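Local coordinates for xylose isomerase domain protein (Alicyclobacillus acidocaldarius subsp. acidocaldarius, PDB 3U0H), which probably acts as an isomerase and has a xylose isomerase-like TIM-barrel fold, at residues A[190-194]-A[236-241]; A[6-10]-A[21-25]; A[140-144]-A[156-162]; A[231-236]-A[275-279]. The contacts are given in a common frame with arbitrary orientation. Numbering follows the deposited sequence.

Contact 1 of 4, residues A[190-194]-A[236-241]; sequences EDDLA and RGLYLA
Two helical segments, 190-194 and 236-241, run nearly parallel: their axes cross at -22° and approach to 7.4 Å. The backbones come nearest at Ala194 and Gly237, whose CA atoms lie 4.4 Å apart. The principle illustrated is that small residues let helices meet backbone to backbone. Gly237 faces the other helix, and a CB there would lie only 2.8 Å from Glu190 O, a clash. Its bare backbone receives Ala194, whose CA makes a CA-H...O contact with Gly237 O at 3.4 Å. One turn on, Ala241 CB packs against Leu193 O at 3.5 Å. Apolar side chains close the groove: Leu193 (m, t) sets CD1 4.1 Å from Leu238 CG, and Ala194 CB lies 4.3 Å from Leu240 CB. Leu238 also rests on Val201 and Val204 of strand 201-206, which follows helix 190-194 and precedes helix 231-241, both in the outer layer of the TIM barrel. At the N-terminal end of both segments, Glu190, extended (chi1 and chi2 t), meets Arg236 (chi1 and chi2 t, chi3 m). Glu190 OE1 and Arg236 NH1 form a salt bridge at 2.5 Å, whose hydrogen bond is weak (N-H...acceptor angle 125°). The chemistry is thus divided between a glycine-alanine backbone contact, which sets the spacing, and one charged pair at the partly exposed end.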
loop_
_atom_site.group_PDB
_atom_site.type_symbol
_atom_site.label_atom_id
_atom_site.label_comp_id
_atom_site.label_asym_id
_atom_site.label_seq_id
_atom_site.Cartn_x
_atom_site.Cartn_y
_atom_site.Cartn_z
ATOM N N GLU A 190 0.199 30.861 -16.863
ATOM C CA GLU A 190 0.502 31.069 -15.442
ATOM C C GLU A 190 -0.435 30.239 -14.517
ATOM O O GLU A 190 0.038 29.614 -13.579
ATOM C CB GLU A 190 0.445 32.577 -15.120
ATOM C CG GLU A 190 0.108 32.947 -13.672
ATOM C CD GLU A 190 0.364 34.400 -13.323
ATOM O OE1 GLU A 190 0.541 35.250 -14.223
ATOM O OE2 GLU A 190 0.384 34.684 -12.116
ATOM N N ASP A 191 -1.738 30.210 -14.812
ATOM C CA ASP A 191 -2.738 29.520 -13.979
ATOM C C ASP A 191 -2.556 27.990 -13.974
ATOM O O ASP A 191 -2.998 27.337 -13.043
ATOM C CB ASP A 191 -4.225 29.862 -14.371
ATOM C CG ASP A 191 -4.577 31.345 -14.214
ATOM O OD1 ASP A 191 -3.825 32.082 -13.537
ATOM O OD2 ASP A 191 -5.633 31.773 -14.749
ATOM N N ASP A 192 -1.953 27.420 -15.009
ATOM C CA ASP A 192 -1.677 25.987 -14.988
ATOM C C ASP A 192 -0.757 25.603 -13.818
ATOM O O ASP A 192 -0.936 24.561 -13.152
ATOM C CB ASP A 192 -1.073 25.542 -16.320
ATOM C CG ASP A 192 -2.061 25.669 -17.469
ATOM O OD1 ASP A 192 -3.159 25.064 -17.379
ATOM O OD2 ASP A 192 -1.738 26.372 -18.458
ATOM N N LEU A 193 0.178 26.515 -13.537
ATOM C CA LEU A 193 1.167 26.349 -12.502
ATOM C C LEU A 193 0.644 26.790 -11.175
ATOM O O LEU A 193 0.935 26.147 -10.186
ATOM C CB LEU A 193 2.406 27.132 -12.853
ATOM C CG LEU A 193 3.007 26.820 -14.208
ATOM C CD1 LEU A 193 4.237 27.691 -14.440
ATOM C CD2 LEU A 193 3.370 25.344 -14.309
ATOM N N ALA A 194 -0.127 27.879 -11.125
ATOM C CA ALA A 194 -0.726 28.330 -9.867
ATOM C C ALA A 194 -1.699 27.311 -9.223
ATOM O O ALA A 194 -1.915 27.340 -8.015
ATOM C CB ALA A 194 -1.445 29.681 -10.029
ATOM N N ARG A 236 5.694 33.725 -10.991
ATOM C CA ARG A 236 4.647 34.153 -10.125
ATOM C C ARG A 236 3.754 32.926 -9.902
ATOM O O ARG A 236 3.382 32.632 -8.787
ATOM C CB ARG A 236 3.878 35.316 -10.739
ATOM C CG ARG A 236 2.766 35.899 -9.841
ATOM C CD ARG A 236 1.746 36.675 -10.660
ATOM N NE ARG A 236 2.377 37.760 -11.343
ATOM C CZ ARG A 236 2.177 38.147 -12.614
ATOM N NH1 ARG A 236 1.363 37.531 -13.476
ATOM N NH2 ARG A 236 2.843 39.206 -13.023
ATOM N N GLY A 237 3.450 32.203 -10.970
ATOM C CA GLY A 237 2.557 31.068 -10.877
ATOM C C GLY A 237 3.132 30.045 -9.916
ATOM O O GLY A 237 2.421 29.510 -9.141
ATOM N N LEU A 238 4.436 29.805 -9.999
ATOM C CA LEU A 238 5.071 28.816 -9.183
ATOM C C LEU A 238 4.991 29.317 -7.749
ATOM O O LEU A 238 4.565 28.547 -6.858
ATOM C CB LEU A 238 6.528 28.583 -9.653
ATOM C CG LEU A 238 6.516 27.833 -10.990
ATOM C CD1 LEU A 238 7.867 27.809 -11.692
ATOM C CD2 LEU A 238 5.928 26.441 -10.740
ATOM N N TYR A 239 5.318 30.614 -7.556
ATOM C CA TYR A 239 5.193 31.245 -6.255
ATOM C C TYR A 239 3.782 31.119 -5.652
ATOM O O TYR A 239 3.673 30.838 -4.462
ATOM C CB TYR A 239 5.632 32.720 -6.242
ATOM C CG TYR A 239 5.784 33.313 -4.829
ATOM C CD1 TYR A 239 6.944 33.116 -4.076
ATOM C CD2 TYR A 239 4.770 34.056 -4.249
ATOM C CE1 TYR A 239 7.070 33.650 -2.789
ATOM C CE2 TYR A 239 4.881 34.593 -2.963
ATOM C CZ TYR A 239 6.022 34.386 -2.243
ATOM O OH TYR A 239 6.120 34.907 -0.982
ATOM N N LEU A 240 2.721 31.327 -6.427
ATOM C CA LEU A 240 1.343 31.221 -5.854
ATOM C C LEU A 240 0.959 29.737 -5.591
ATOM O O LEU A 240 0.234 29.418 -4.654
ATOM C CB LEU A 240 0.307 31.866 -6.762
ATOM C CG LEU A 240 0.369 33.374 -6.930
ATOM C CD1 LEU A 240 -0.438 33.722 -8.188
ATOM C CD2 LEU A 240 -0.143 34.119 -5.683
ATOM N N ALA A 241 1.481 28.825 -6.401
ATOM C CA ALA A 241 1.449 27.407 -6.039
ATOM C C ALA A 241 1.947 27.160 -4.640
ATOM O O ALA A 241 1.416 26.302 -3.965
ATOM C CB ALA A 241 2.265 26.600 -7.000
#

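Contact 2 of 4, residues A[6-10]-A[21-25]; sequences PCLHP and YLDLA
The segment 6-10 leaves strand 5-8 in extended conformation and turns at Pro10 (phi/psi -51/-37), whereas 21-25 is helical throughout. Strand 6-8 and helix 21-25 run roughly antiparallel, at 155°, with axes 10.4 Å apart. Two CA pairs fix the register: Leu8 with Ala25 at 6.6 Å and Pro10 with Tyr21 at 7.8 Å. The principal bump is Leu8 (chi1 t, chi2 p), pointing at the helix. Its CD2 enters a hollow bounded by the Tyr21 ring, Ala25 and Leu24, lying 3.5 Å from Tyr21 CE1, 3.8 Å from Ala25 CB and 4.4 Å from Leu24 CD2. The small Ala25 provides the depth of this hollow. In return, Tyr21 (chi1 t) reaches across to the end of the strand segment and fits beside Pro10: Pro10 CG is 4.2 Å from Tyr21 CZ, and Pro10 CD is 3.4 Å from Tyr21 OH. That hydroxyl is hydrogen-bonded to Asp34 O, beyond strand 32-33. His9 points away from the helix, its ND1 bonded to Thr11 OG1 and its side chain near a bound 1,2-ethanediol. Such packing of a helix on the strand that precedes it is characteristic of a beta-alpha-beta unit, here strand 5-8, helix 18-27 and strand 32-33, the first of the TIM barrel.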
loop_
_atom_site.group_PDB
_atom_site.type_symbol
_atom_site.label_atom_id
_atom_site.label_comp_id
_atom_site.label_asym_id
_atom_site.label_seq_id
_atom_site.Cartn_x
_atom_site.Cartn_y
_atom_site.Cartn_z
ATOM N N PRO A 6 17.960 31.565 -6.550
ATOM C CA PRO A 6 18.682 31.215 -7.744
ATOM C C PRO A 6 19.588 30.063 -7.419
ATOM O O PRO A 6 20.079 29.974 -6.297
ATOM C CB PRO A 6 19.475 32.469 -8.060
ATOM C CG PRO A 6 18.754 33.558 -7.347
ATOM C CD PRO A 6 18.298 32.916 -6.083
ATOM N N CYS A 7 19.780 29.185 -8.389
ATOM C CA CYS A 7 20.560 27.975 -8.223
ATOM C C CYS A 7 21.468 27.870 -9.435
ATOM O O CYS A 7 21.045 28.067 -10.567
ATOM C CB CYS A 7 19.648 26.743 -8.141
ATOM S SG CYS A 7 20.601 25.161 -8.075
ATOM N N LEU A 8 22.725 27.558 -9.219
ATOM C CA LEU A 8 23.667 27.457 -10.333
ATOM C C LEU A 8 23.538 26.078 -10.992
ATOM O O LEU A 8 23.307 25.059 -10.336
ATOM C CB LEU A 8 25.075 27.705 -9.843
ATOM C CG LEU A 8 26.132 27.846 -10.942
ATOM C CD1 LEU A 8 25.982 29.154 -11.723
ATOM C CD2 LEU A 8 27.511 27.724 -10.319
ATOM N N HIS A 9 23.630 26.081 -12.306
ATOM C CA HIS A 9 23.588 24.869 -13.086
ATOM C C HIS A 9 24.825 24.706 -13.993
ATOM O O HIS A 9 25.275 25.663 -14.599
ATOM C CB HIS A 9 22.373 24.929 -13.957
ATOM C CG HIS A 9 22.026 23.628 -14.532
ATOM N ND1 HIS A 9 22.489 23.233 -15.714
ATOM C CD2 HIS A 9 21.247 22.593 -14.039
ATOM C CE1 HIS A 9 22.024 21.969 -15.971
ATOM N NE2 HIS A 9 21.268 21.592 -14.953
ATOM N N PRO A 10 25.346 23.483 -14.142
ATOM C CA PRO A 10 26.588 23.215 -14.886
ATOM C C PRO A 10 26.688 23.791 -16.315
ATOM O O PRO A 10 27.779 24.251 -16.739
ATOM C CB PRO A 10 26.595 21.693 -14.983
ATOM C CG PRO A 10 25.818 21.238 -13.799
ATOM C CD PRO A 10 24.715 22.230 -13.668
ATOM N N TYR A 21 34.061 24.137 -9.891
ATOM C CA TYR A 21 32.675 24.468 -10.164
ATOM C C TYR A 21 32.134 24.967 -8.833
ATOM O O TYR A 21 31.536 26.047 -8.757
ATOM C CB TYR A 21 31.899 23.282 -10.763
ATOM C CG TYR A 21 30.380 23.472 -10.890
ATOM C CD1 TYR A 21 29.840 24.498 -11.649
ATOM C CD2 TYR A 21 29.488 22.630 -10.221
ATOM C CE1 TYR A 21 28.465 24.683 -11.749
ATOM C CE2 TYR A 21 28.125 22.788 -10.316
ATOM C CZ TYR A 21 27.619 23.820 -11.072
ATOM O OH TYR A 21 26.267 23.988 -11.160
ATOM N N LEU A 22 32.418 24.235 -7.762
ATOM C CA LEU A 22 31.903 24.658 -6.458
ATOM C C LEU A 22 32.485 26.020 -6.062
ATOM O O LEU A 22 31.796 26.811 -5.431
ATOM C CB LEU A 22 32.177 23.608 -5.387
ATOM C CG LEU A 22 31.514 22.235 -5.645
ATOM C CD1 LEU A 22 31.967 21.165 -4.663
ATOM C CD2 LEU A 22 30.013 22.360 -5.652
ATOM N N ASP A 23 33.742 26.266 -6.442
ATOM C CA ASP A 23 34.416 27.544 -6.168
ATOM C C ASP A 23 33.728 28.687 -6.902
ATOM O O ASP A 23 33.510 29.754 -6.348
ATOM C CB ASP A 23 35.900 27.514 -6.614
ATOM C CG ASP A 23 36.825 26.765 -5.632
ATOM O OD1 ASP A 23 36.441 26.467 -4.491
ATOM O OD2 ASP A 23 37.997 26.509 -5.989
ATOM N N LEU A 24 33.435 28.457 -8.175
ATOM C CA LEU A 24 32.675 29.410 -8.945
ATOM C C LEU A 24 31.282 29.719 -8.278
ATOM O O LEU A 24 30.876 30.880 -8.238
ATOM C CB LEU A 24 32.550 28.863 -10.364
ATOM C CG LEU A 24 32.327 29.754 -11.579
ATOM C CD1 LEU A 24 32.764 28.949 -12.797
ATOM C CD2 LEU A 24 30.861 30.159 -11.689
ATOM N N ALA A 25 30.562 28.700 -7.767
ATOM C CA ALA A 25 29.263 28.953 -7.126
ATOM C C ALA A 25 29.392 29.913 -5.966
ATOM O O ALA A 25 28.644 30.873 -5.890
ATOM C CB ALA A 25 28.590 27.657 -6.656
#

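Contact 3 of 4, residues A[140-144]-A[156-162]; sequences LEYVG and VQSLADL
In a TIM barrel each strand is followed by a helix that packs back on the wall, and here the end of strand 137-141 and the loop beyond it meet the start of helix 159-169. Leu140, still in extended strand conformation, points at the helix, its CB 3.8 Å from Leu162 CD1, while Leu162 CD2 lies 3.3 Å from Leu140 O. Glu141 points the other way. Tyr142, whose CA is 5.6 Å from that of Ser158, dominates the contact. With chi1 p and chi2 -81°, it lays its ring against the first turn: Leu159 CB makes a CH-pi contact 4.0 Å from the ring centroid, and Leu159 N lies over the ring, 3.3 Å from Tyr142 CD2. Tyr142 CB also packs on Val156 CG1 at 3.6 Å. At the start of the helix, Glu188, from the loop after helix 180-185, accepts hydrogen bonds from both Tyr142 OH and Leu159 N. Val143 and Gly144 continue past Gln157, the CA atoms of Gly144 and Gln157 being 5.2 Å apart. Ser158 OG, at the N-cap, accepts from Asp161 N at 3.0 Å, an N-terminal capping bond; Asp161 OD2 in turn accepts from Gln157 N at 2.9 Å. Asp161 also forms a salt bridge with Arg115 of a third subunit. One water bridges the segments, accepting from Val143 N at 2.7 Å and donating to Val156 O at 2.7 Å.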
loop_
_atom_site.group_PDB
_atom_site.type_symbol
_atom_site.label_atom_id
_atom_site.label_comp_id
_atom_site.label_asym_id
_atom_site.label_seq_id
_atom_site.Cartn_x
_atom_site.Cartn_y
_atom_site.Cartn_z
ATOM N N LEU A 140 9.076 14.755 -12.120
ATOM C CA LEU A 140 9.198 14.236 -13.462
ATOM C C LEU A 140 9.117 15.456 -14.350
ATOM O O LEU A 140 8.163 16.218 -14.277
ATOM C CB LEU A 140 8.034 13.269 -13.749
ATOM C CG LEU A 140 8.038 12.009 -12.945
ATOM C CD1 LEU A 140 6.895 11.038 -13.257
ATOM C CD2 LEU A 140 9.374 11.268 -13.072
ATOM N N GLU A 141 10.136 15.658 -15.153
ATOM C CA GLU A 141 10.130 16.707 -16.135
ATOM C C GLU A 141 9.360 16.394 -17.422
ATOM O O GLU A 141 9.830 15.613 -18.239
ATOM C CB GLU A 141 11.577 17.080 -16.470
ATOM C CG GLU A 141 11.684 18.285 -17.395
ATOM C CD GLU A 141 13.141 18.669 -17.677
ATOM O OE1 GLU A 141 14.090 17.996 -17.210
ATOM O OE2 GLU A 141 13.336 19.683 -18.360
ATOM N N TYR A 142 8.191 17.021 -17.626
ATOM C CA TYR A 142 7.503 16.959 -18.942
ATOM C C TYR A 142 8.281 17.827 -19.932
ATOM O O TYR A 142 8.711 18.908 -19.591
ATOM C CB TYR A 142 6.033 17.383 -18.874
ATOM C CG TYR A 142 5.743 18.805 -18.398
ATOM C CD1 TYR A 142 5.721 19.143 -17.036
ATOM C CD2 TYR A 142 5.410 19.795 -19.304
ATOM C CE1 TYR A 142 5.446 20.452 -16.630
ATOM C CE2 TYR A 142 5.138 21.073 -18.909
ATOM C CZ TYR A 142 5.129 21.407 -17.587
ATOM O OH TYR A 142 4.859 22.718 -17.277
ATOM N N VAL A 143 8.455 17.328 -21.143
ATOM C CA VAL A 143 9.292 17.959 -22.152
ATOM C C VAL A 143 8.387 18.457 -23.294
ATOM O O VAL A 143 7.620 17.688 -23.897
ATOM C CB VAL A 143 10.341 16.931 -22.594
ATOM C CG1 VAL A 143 11.118 17.327 -23.866
ATOM C CG2 VAL A 143 11.234 16.609 -21.382
ATOM N N GLY A 144 8.446 19.764 -23.551
ATOM C CA GLY A 144 7.516 20.446 -24.472
ATOM C C GLY A 144 7.911 20.667 -25.944
ATOM O O GLY A 144 7.033 20.800 -26.768
ATOM N N VAL A 156 4.231 11.910 -22.935
ATOM C CA VAL A 156 3.931 13.149 -22.203
ATOM C C VAL A 156 4.530 14.370 -22.875
ATOM O O VAL A 156 5.737 14.432 -23.054
ATOM C CB VAL A 156 4.450 13.078 -20.746
ATOM C CG1 VAL A 156 4.313 14.407 -19.984
ATOM C CG2 VAL A 156 3.691 11.968 -20.018
ATOM N N GLN A 157 3.688 15.377 -23.145
ATOM C CA GLN A 157 4.105 16.634 -23.832
ATOM C C GLN A 157 3.680 17.896 -23.129
ATOM O O GLN A 157 3.855 19.020 -23.661
ATOM C CB GLN A 157 3.570 16.655 -25.257
ATOM C CG GLN A 157 4.194 15.542 -26.089
ATOM C CD GLN A 157 3.513 15.321 -27.404
ATOM O OE1 GLN A 157 2.682 16.113 -27.843
ATOM N NE2 GLN A 157 3.892 14.242 -28.059
ATOM N N SER A 158 3.245 17.719 -21.885
ATOM C CA SER A 158 2.645 18.794 -21.136
ATOM C C SER A 158 2.363 18.393 -19.704
ATOM O O SER A 158 2.294 17.207 -19.363
ATOM C CB SER A 158 1.301 19.158 -21.765
ATOM O OG SER A 158 0.337 18.118 -21.459
ATOM N N LEU A 159 2.144 19.407 -18.889
ATOM C CA LEU A 159 1.744 19.209 -17.528
ATOM C C LEU A 159 0.430 18.426 -17.410
ATOM O O LEU A 159 0.321 17.567 -16.567
ATOM C CB LEU A 159 1.591 20.565 -16.853
ATOM C CG LEU A 159 1.083 20.499 -15.428
ATOM C CD1 LEU A 159 2.077 19.598 -14.615
ATOM C CD2 LEU A 159 0.895 21.911 -14.838
ATOM N N ALA A 160 -0.551 18.736 -18.234
ATOM C CA ALA A 160 -1.866 17.997 -18.244
ATOM C C ALA A 160 -1.631 16.507 -18.507
ATOM O O ALA A 160 -2.174 15.647 -17.837
ATOM C CB ALA A 160 -2.887 18.586 -19.279
ATOM N N ASP A 161 -0.787 16.206 -19.476
ATOM C CA ASP A 161 -0.401 14.812 -19.738
ATOM C C ASP A 161 0.263 14.176 -18.505
ATOM O O ASP A 161 -0.085 13.056 -18.102
ATOM C CB ASP A 161 0.599 14.705 -20.893
ATOM C CG ASP A 161 0.002 15.010 -22.259
ATOM O OD1 ASP A 161 -1.207 15.262 -22.363
ATOM O OD2 ASP A 161 0.810 15.042 -23.222
ATOM N N LEU A 162 1.254 14.881 -17.960
ATOM C CA LEU A 162 1.958 14.392 -16.790
ATOM C C LEU A 162 1.007 14.077 -15.635
ATOM O O LEU A 162 1.214 13.077 -14.932
ATOM C CB LEU A 162 3.016 15.380 -16.311
ATOM C CG LEU A 162 3.831 14.948 -15.058
ATOM C CD1 LEU A 162 4.519 13.612 -15.257
ATOM C CD2 LEU A 162 4.875 16.030 -14.666
HETATM O O HOH W 1 7.776 14.704 -21.367
#

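Contact 4 of 4, residues A[231-236]-A[275-279]; sequences LVPFLR and LIALA
Helical segments 231-236 and 275-279 cross steeply, at -67°, with 8.3 Å between their axes. The backbones come nearest at Arg236 and Ala279, whose CA atoms are 4.3 Å apart. Most of the contact is apolar. Ala279, pointing at the other helix, lets the two approach closely: its CB sits 3.6 Å from Leu235 CB. Leu235 (m, t) sends CD1 to within 3.6 Å of Leu275 CB and 4.1 Å of Ile276 CG1. Val232 (chi1 t) places CG2 3.6 Å from Leu275 CD2 and 4.1 Å from Leu278 CB, and Leu231 CD1 reaches Leu275 CD1 at 4.1 Å. Side chains also meet backbone oxygens in van der Waals contact, Ala279 CB against Val232 O at 3.6 Å and Arg236 CG against Ala279 O at 3.4 Å. The polar part is one water, which accepts from Arg236 NH2 at 2.7 Å and donates to Leu278 O at 3.2 Å. The charge of Arg236 is met elsewhere, by Glu190. Leu231 and Leu235 also touch Ile206 of strand 201-206. This is a worked case of helix packing in the outer layer of a TIM barrel, where helix 231-241, between strands 201-206 and 246-249, meets helix 261-280, which follows the last strand.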
loop_
_atom_site.group_PDB
_atom_site.type_symbol
_atom_site.label_atom_id
_atom_site.label_comp_id
_atom_site.label_asym_id
_atom_site.label_seq_id
_atom_site.Cartn_x
_atom_site.Cartn_y
_atom_site.Cartn_z
ATOM N N LEU A 231 8.581 35.343 -18.081
ATOM C CA LEU A 231 9.242 34.657 -16.984
ATOM C C LEU A 231 8.710 35.146 -15.651
ATOM O O LEU A 231 8.783 34.434 -14.668
ATOM C CB LEU A 231 10.766 34.825 -17.063
ATOM C CG LEU A 231 11.526 34.031 -18.147
ATOM C CD1 LEU A 231 13.039 34.270 -17.980
ATOM C CD2 LEU A 231 11.173 32.539 -18.144
ATOM N N VAL A 232 8.217 36.379 -15.612
ATOM C CA VAL A 232 7.572 36.854 -14.403
ATOM C C VAL A 232 6.285 36.056 -14.093
ATOM O O VAL A 232 6.162 35.602 -12.999
ATOM C CB VAL A 232 7.351 38.371 -14.398
ATOM C CG1 VAL A 232 6.670 38.765 -13.098
ATOM C CG2 VAL A 232 8.672 39.102 -14.500
ATOM N N PRO A 233 5.358 35.869 -15.061
ATOM C CA PRO A 233 4.194 34.985 -14.849
ATOM C C PRO A 233 4.549 33.542 -14.575
ATOM O O PRO A 233 3.854 32.888 -13.808
ATOM C CB PRO A 233 3.435 35.053 -16.171
ATOM C CG PRO A 233 3.807 36.392 -16.757
ATOM C CD PRO A 233 5.229 36.668 -16.313
ATOM N N PHE A 234 5.610 33.043 -15.191
ATOM C CA PHE A 234 6.133 31.702 -14.851
ATOM C C PHE A 234 6.481 31.555 -13.377
ATOM O O PHE A 234 5.980 30.664 -12.705
ATOM C CB PHE A 234 7.384 31.391 -15.666
ATOM C CG PHE A 234 7.996 30.057 -15.364
ATOM C CD1 PHE A 234 7.392 28.902 -15.785
ATOM C CD2 PHE A 234 9.201 29.972 -14.737
ATOM C CE1 PHE A 234 7.969 27.682 -15.572
ATOM C CE2 PHE A 234 9.796 28.770 -14.527
ATOM C CZ PHE A 234 9.156 27.608 -14.924
ATOM N N LEU A 235 7.339 32.441 -12.882
ATOM C CA LEU A 235 7.694 32.429 -11.492
ATOM C C LEU A 235 6.496 32.754 -10.599
ATOM O O LEU A 235 6.309 32.155 -9.560
ATOM C CB LEU A 235 8.805 33.417 -11.233
ATOM C CG LEU A 235 10.057 33.018 -11.954
ATOM C CD1 LEU A 235 11.058 34.186 -11.857
ATOM C CD2 LEU A 235 10.538 31.721 -11.327
ATOM N N ARG A 236 5.694 33.725 -10.991
ATOM C CA ARG A 236 4.647 34.153 -10.125
ATOM C C ARG A 236 3.754 32.926 -9.902
ATOM O O ARG A 236 3.382 32.632 -8.787
ATOM C CB ARG A 236 3.878 35.316 -10.739
ATOM C CG ARG A 236 2.766 35.899 -9.841
ATOM C CD ARG A 236 1.746 36.675 -10.660
ATOM N NE ARG A 236 2.377 37.760 -11.343
ATOM C CZ ARG A 236 2.177 38.147 -12.614
ATOM N NH1 ARG A 236 1.363 37.531 -13.476
ATOM N NH2 ARG A 236 2.843 39.206 -13.023
ATOM N N LEU A 275 13.892 38.951 -11.285
ATOM C CA LEU A 275 12.697 38.243 -11.750
ATOM C C LEU A 275 11.858 37.737 -10.583
ATOM O O LEU A 275 10.644 37.884 -10.570
ATOM C CB LEU A 275 13.078 37.108 -12.680
ATOM C CG LEU A 275 13.411 37.675 -14.073
ATOM C CD1 LEU A 275 14.230 36.692 -14.861
ATOM C CD2 LEU A 275 12.124 38.037 -14.806
ATOM N N ILE A 276 12.531 37.189 -9.577
ATOM C CA ILE A 276 11.850 36.570 -8.442
ATOM C C ILE A 276 11.135 37.625 -7.573
ATOM O O ILE A 276 10.085 37.339 -6.988
ATOM C CB ILE A 276 12.839 35.704 -7.600
ATOM C CG1 ILE A 276 13.198 34.404 -8.371
ATOM C CG2 ILE A 276 12.283 35.407 -6.181
ATOM C CD1 ILE A 276 14.467 33.742 -7.881
ATOM N N ALA A 277 11.696 38.828 -7.480
ATOM C CA ALA A 277 11.095 39.870 -6.671
ATOM C C ALA A 277 9.900 40.513 -7.438
ATOM O O ALA A 277 8.886 40.840 -6.830
ATOM C CB ALA A 277 12.150 40.909 -6.288
ATOM N N LEU A 278 10.000 40.650 -8.764
ATOM C CA LEU A 278 8.860 41.070 -9.574
ATOM C C LEU A 278 7.686 40.073 -9.445
ATOM O O LEU A 278 6.555 40.481 -9.215
ATOM C CB LEU A 278 9.278 41.271 -11.038
ATOM C CG LEU A 278 10.060 42.574 -11.318
ATOM C CD1 LEU A 278 10.694 42.576 -12.713
ATOM C CD2 LEU A 278 9.176 43.818 -11.097
ATOM N N ALA A 279 7.953 38.777 -9.570
ATOM C CA ALA A 279 6.908 37.733 -9.419
ATOM C C ALA A 279 6.212 37.731 -8.020
ATOM O O ALA A 279 5.031 37.505 -7.923
ATOM C CB ALA A 279 7.488 36.358 -9.718
HETATM O O HOH W 2 3.712 40.048 -10.609
#

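How the contacts relate
From the N terminus, contact 2 closes first, over a short loop that folds helix 18-27 back onto the opening strand of the barrel. Contact 3 does the same for strand 137-141 and helix 159-169 on the opposite side of the chain's centre, its centre about 27 Å from that of contact 2. Both are local and in series with the rest. Contacts 1 and 4 span about forty residues each and cross along the chain: both use helix 231-241 and share Arg236. Contact 1 also touches contact 3, where Asp192 O lies 3.6 Å from Leu159 CD2, so a chain of contacts runs from the start of helix 159-169 through helices 190-194 and 231-241 to helix 261-280.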